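Local coordinates for acetyl-CoA acetyltransferase (Bacillus anthracis, PDB 3SS6), which probably catalyses the thiolase reaction, the reversible condensation of two acetyl-CoA molecules to acetoacetyl-CoA and free coenzyme A, at residues V180-I192 with K217-L230. Residues are numbered along the deposited sequence; the frame is centred on the assembly and turned at random.
With SO4 (sulfate ion), chain C; SO4 (sulfate ion), chain D.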
# COMPACT_ATOMS: atom_id res chain seq x y z
N VAL A 180 -12.73 -37.39 -12.38
CA VAL A 180 -11.86 -36.69 -13.31
C VAL A 180 -10.65 -36.13 -12.58
O VAL A 180 -9.52 -36.20 -13.09
CB VAL A 180 -12.61 -35.58 -14.07
CG1 VAL A 180 -11.62 -34.60 -14.72
CG2 VAL A 180 -13.52 -36.20 -15.11
N ALA A 181 -10.87 -35.58 -11.39
CA ALA A 181 -9.77 -35.00 -10.61
C ALA A 181 -8.75 -36.07 -10.22
O ALA A 181 -7.54 -35.86 -10.35
CB ALA A 181 -10.30 -34.30 -9.36
N LEU A 182 -9.24 -37.21 -9.75
CA LEU A 182 -8.35 -38.30 -9.35
C LEU A 182 -7.57 -38.81 -10.56
O LEU A 182 -6.38 -39.10 -10.47
CB LEU A 182 -9.12 -39.43 -8.68
CG LEU A 182 -8.30 -40.65 -8.28
CD1 LEU A 182 -7.19 -40.28 -7.29
CD2 LEU A 182 -9.22 -41.72 -7.71
N ARG A 183 -8.27 -38.91 -11.68
CA ARG A 183 -7.65 -39.35 -12.93
C ARG A 183 -6.52 -38.41 -13.32
O ARG A 183 -5.45 -38.85 -13.75
CB ARG A 183 -8.70 -39.37 -14.04
CG ARG A 183 -8.18 -39.72 -15.41
CD ARG A 183 -9.30 -39.66 -16.43
NE ARG A 183 -8.87 -40.11 -17.76
CZ ARG A 183 -8.33 -39.33 -18.68
NH1 ARG A 183 -8.11 -38.04 -18.43
NH2 ARG A 183 -7.98 -39.84 -19.86
N SER A 184 -6.77 -37.11 -13.17
CA SER A 184 -5.80 -36.10 -13.58
C SER A 184 -4.49 -36.25 -12.81
O SER A 184 -3.41 -36.25 -13.40
CB SER A 184 -6.39 -34.69 -13.39
OG SER A 184 -5.69 -33.73 -14.17
N HIS A 185 -4.59 -36.42 -11.49
CA HIS A 185 -3.38 -36.63 -10.70
C HIS A 185 -2.75 -37.98 -11.01
O HIS A 185 -1.53 -38.08 -11.14
CB HIS A 185 -3.70 -36.57 -9.20
CG HIS A 185 -3.92 -35.18 -8.70
ND1 HIS A 185 -2.91 -34.43 -8.15
CD2 HIS A 185 -5.04 -34.41 -8.65
CE1 HIS A 185 -3.39 -33.25 -7.79
NE2 HIS A 185 -4.68 -33.21 -8.08
N THR A 186 -3.58 -39.01 -11.12
CA THR A 186 -3.07 -40.37 -11.29
C THR A 186 -2.28 -40.52 -12.60
O THR A 186 -1.17 -41.08 -12.61
CB THR A 186 -4.20 -41.41 -11.24
OG1 THR A 186 -4.83 -41.37 -9.95
CG2 THR A 186 -3.63 -42.81 -11.46
N LEU A 187 -2.86 -40.02 -13.69
CA LEU A 187 -2.21 -40.11 -14.99
C LEU A 187 -0.96 -39.24 -15.07
O LEU A 187 0.04 -39.63 -15.68
CB LEU A 187 -3.19 -39.77 -16.12
CG LEU A 187 -4.35 -40.76 -16.25
CD1 LEU A 187 -5.28 -40.35 -17.38
CD2 LEU A 187 -3.84 -42.18 -16.47
N ALA A 188 -1.00 -38.06 -14.43
CA ALA A 188 0.18 -37.20 -14.38
C ALA A 188 1.32 -37.89 -13.63
O ALA A 188 2.46 -37.92 -14.12
CB ALA A 188 -0.15 -35.84 -13.74
N LEU A 189 1.03 -38.45 -12.46
CA LEU A 189 2.04 -39.15 -11.67
C LEU A 189 2.66 -40.30 -12.46
O LEU A 189 3.88 -40.49 -12.45
CB LEU A 189 1.46 -39.67 -10.34
CG LEU A 189 1.10 -38.55 -9.35
CD1 LEU A 189 0.17 -39.03 -8.24
CD2 LEU A 189 2.36 -37.92 -8.76
N LYS A 190 1.82 -41.06 -13.16
CA LYS A 190 2.27 -42.17 -13.98
C LYS A 190 3.18 -41.69 -15.11
O LYS A 190 4.24 -42.26 -15.35
CB LYS A 190 1.07 -42.96 -14.53
CG LYS A 190 1.40 -44.30 -15.17
CD LYS A 190 1.92 -44.15 -16.60
CE LYS A 190 1.95 -45.52 -17.29
NZ LYS A 190 3.13 -45.67 -18.18
N ALA A 191 2.77 -40.63 -15.80
CA ALA A 191 3.58 -40.08 -16.89
C ALA A 191 4.93 -39.62 -16.37
O ALA A 191 5.97 -39.85 -16.99
CB ALA A 191 2.86 -38.94 -17.58
N ILE A 192 4.92 -38.96 -15.22
CA ILE A 192 6.16 -38.48 -14.63
C ILE A 192 7.09 -39.65 -14.31
O ILE A 192 8.27 -39.64 -14.68
CB ILE A 192 5.89 -37.65 -13.37
CG1 ILE A 192 5.24 -36.32 -13.77
CG2 ILE A 192 7.18 -37.41 -12.61
CD1 ILE A 192 4.63 -35.55 -12.60
N LYS A 217 10.99 -31.00 -11.99
CA LYS A 217 9.81 -31.87 -12.00
C LYS A 217 8.54 -31.12 -11.61
O LYS A 217 8.54 -30.33 -10.66
CB LYS A 217 10.00 -33.05 -11.05
CG LYS A 217 11.35 -33.75 -11.20
CD LYS A 217 11.44 -34.57 -12.48
CE LYS A 217 10.56 -35.81 -12.39
NZ LYS A 217 10.76 -36.76 -13.52
N ASP A 218 7.46 -31.39 -12.33
CA ASP A 218 6.15 -30.80 -12.03
C ASP A 218 5.79 -31.07 -10.58
O ASP A 218 5.89 -32.21 -10.10
CB ASP A 218 5.09 -31.43 -12.95
CG ASP A 218 5.33 -31.11 -14.42
OD1 ASP A 218 5.46 -29.91 -14.76
OD2 ASP A 218 5.38 -32.06 -15.23
N GLU A 219 5.36 -30.04 -9.85
CA GLU A 219 5.16 -30.26 -8.42
C GLU A 219 3.71 -30.25 -7.97
O GLU A 219 3.43 -30.50 -6.79
CB GLU A 219 6.06 -29.34 -7.57
CG GLU A 219 5.80 -27.89 -7.77
CD GLU A 219 6.61 -26.96 -6.86
OE1 GLU A 219 7.40 -27.39 -5.99
OE2 GLU A 219 6.43 -25.75 -7.02
N HIS A 220 2.78 -30.03 -8.90
CA HIS A 220 1.36 -30.02 -8.53
C HIS A 220 0.76 -31.42 -8.30
O HIS A 220 -0.10 -31.58 -7.44
CB HIS A 220 0.50 -29.24 -9.55
CG HIS A 220 -0.80 -28.75 -8.98
ND1 HIS A 220 -0.89 -27.60 -8.23
CD2 HIS A 220 -2.05 -29.27 -9.03
CE1 HIS A 220 -2.14 -27.42 -7.85
NE2 HIS A 220 -2.87 -28.42 -8.32
N PRO A 221 1.17 -32.42 -9.09
CA PRO A 221 0.54 -33.73 -8.88
C PRO A 221 0.80 -34.26 -7.47
O PRO A 221 1.91 -34.11 -6.95
CB PRO A 221 1.23 -34.61 -9.92
CG PRO A 221 1.51 -33.63 -11.06
CD PRO A 221 1.98 -32.39 -10.32
N ARG A 222 -0.23 -34.86 -6.86
CA ARG A 222 -0.16 -35.29 -5.47
C ARG A 222 -0.49 -36.77 -5.32
O ARG A 222 -1.59 -37.20 -5.65
CB ARG A 222 -1.16 -34.52 -4.61
CG ARG A 222 -0.97 -33.02 -4.55
CD ARG A 222 -2.16 -32.37 -3.83
NE ARG A 222 -2.31 -32.85 -2.45
CZ ARG A 222 -3.31 -32.53 -1.64
NH1 ARG A 222 -4.28 -31.72 -2.06
NH2 ARG A 222 -3.36 -33.01 -0.40
N ALA A 223 0.44 -37.53 -4.76
CA ALA A 223 0.18 -38.94 -4.50
C ALA A 223 -0.89 -39.12 -3.41
O ALA A 223 -1.54 -40.17 -3.34
CB ALA A 223 1.47 -39.64 -4.10
N ASP A 224 -1.08 -38.11 -2.58
CA ASP A 224 -2.04 -38.21 -1.48
C ASP A 224 -3.47 -37.83 -1.88
O ASP A 224 -4.39 -37.87 -1.06
CB ASP A 224 -1.57 -37.41 -0.26
CG ASP A 224 -1.62 -35.91 -0.46
OD1 ASP A 224 -1.70 -35.46 -1.62
OD2 ASP A 224 -1.58 -35.17 0.54
N ILE A 225 -3.67 -37.46 -3.15
CA ILE A 225 -5.02 -37.27 -3.66
C ILE A 225 -5.66 -38.64 -3.86
O ILE A 225 -5.16 -39.47 -4.64
CB ILE A 225 -5.03 -36.47 -4.97
CG1 ILE A 225 -4.70 -35.00 -4.71
CG2 ILE A 225 -6.38 -36.58 -5.66
CD1 ILE A 225 -5.73 -34.28 -3.84
N THR A 226 -6.73 -38.89 -3.13
CA THR A 226 -7.46 -40.15 -3.21
C THR A 226 -8.94 -39.83 -3.37
O THR A 226 -9.36 -38.69 -3.13
CB THR A 226 -7.32 -40.96 -1.93
OG1 THR A 226 -7.80 -40.19 -0.82
CG2 THR A 226 -5.85 -41.34 -1.70
N ALA A 227 -9.72 -40.83 -3.75
CA ALA A 227 -11.17 -40.66 -3.84
C ALA A 227 -11.68 -40.17 -2.50
O ALA A 227 -12.54 -39.29 -2.42
CB ALA A 227 -11.84 -41.98 -4.22
N GLU A 228 -11.12 -40.74 -1.44
CA GLU A 228 -11.54 -40.40 -0.08
C GLU A 228 -11.28 -38.93 0.22
O GLU A 228 -12.18 -38.22 0.64
CB GLU A 228 -10.84 -41.31 0.94
CG GLU A 228 -11.11 -40.92 2.37
CD GLU A 228 -10.71 -41.99 3.36
OE1 GLU A 228 -10.30 -43.09 2.92
OE2 GLU A 228 -10.82 -41.74 4.58
N LYS A 229 -10.04 -38.48 0.00
CA LYS A 229 -9.69 -37.10 0.28
C LYS A 229 -10.55 -36.12 -0.53
O LYS A 229 -10.99 -35.10 0.01
CB LYS A 229 -8.20 -36.85 0.03
CG LYS A 229 -7.79 -35.41 0.28
CD LYS A 229 -6.30 -35.20 0.06
CE LYS A 229 -5.50 -35.88 1.16
NZ LYS A 229 -5.73 -35.23 2.48
N LEU A 230 -10.77 -36.41 -1.80
CA LEU A 230 -11.56 -35.52 -2.65
C LEU A 230 -13.00 -35.37 -2.15
O LEU A 230 -13.55 -34.27 -2.15
CB LEU A 230 -11.57 -36.01 -4.10
CG LEU A 230 -10.24 -35.84 -4.84
CD1 LEU A 230 -10.20 -36.74 -6.09
CD2 LEU A 230 -10.01 -34.38 -5.20
S SO4 C . 2.51 -35.72 -2.55
O1 SO4 C . 2.74 -36.14 -3.93
O2 SO4 C . 3.65 -36.14 -1.73
O3 SO4 C . 2.37 -34.27 -2.48
O4 SO4 C . 1.29 -36.35 -2.03
S SO4 D . -9.86 -43.21 -19.22
O1 SO4 D . -10.15 -44.58 -19.63
O2 SO4 D . -10.06 -43.08 -17.78
O3 SO4 D . -8.48 -42.88 -19.56
O4 SO4 D . -10.77 -42.30 -19.91
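His185 reaches from helix 180-192 into the bend of the chain at Pro221-Ile225, where histidine suits by combining an in-plane acceptor with an apolar face. At its edge ND1 accepts the backbone N-H of Arg222, with 3.0 Å between His185 ND1 and Arg222 N and the bond moderately bent (153°). Over one face lies Ile225 CG1, 3.8 Å from the ring centroid, a CH-pi contact in which the isoleucine side chain crosses the histidine at about a right angle. CG lies anti to the carbonyl carbon (chi1 -76°), and chi2 of -93° turns the ring to meet both partners, which together limit its rotation.

One turn further along the helix, Ala188 and Leu189 meet the rigid apolar ring of Pro221: small Ala188 admits its CG to 3.8 Å from CB, while Leu189 CD2 packs 3.7 Å from Pro221 CB. The side chain of Ile192 crosses the same proline, CD1 touching Pro221 CG. Toward the other end, branched Leu182 lays CD1 in van der Waals contact 3.4 Å from Ile225 O, and its CB meets Leu230 CD1 at 3.9 Å.

Arg222 grips Asp224 side-on within the type I turn Arg222-Ile225; a sulfate, probably from the crystallisation liquor, accepts from Ala223 N and Asp224 N. The Thr226 hydroxyl N-caps helix 227-231. Loop and capped helix lie along helix 174-194 of the thiolase fold, Asp218 joining the loop to strand 7-19 through Arg14 and Ile17.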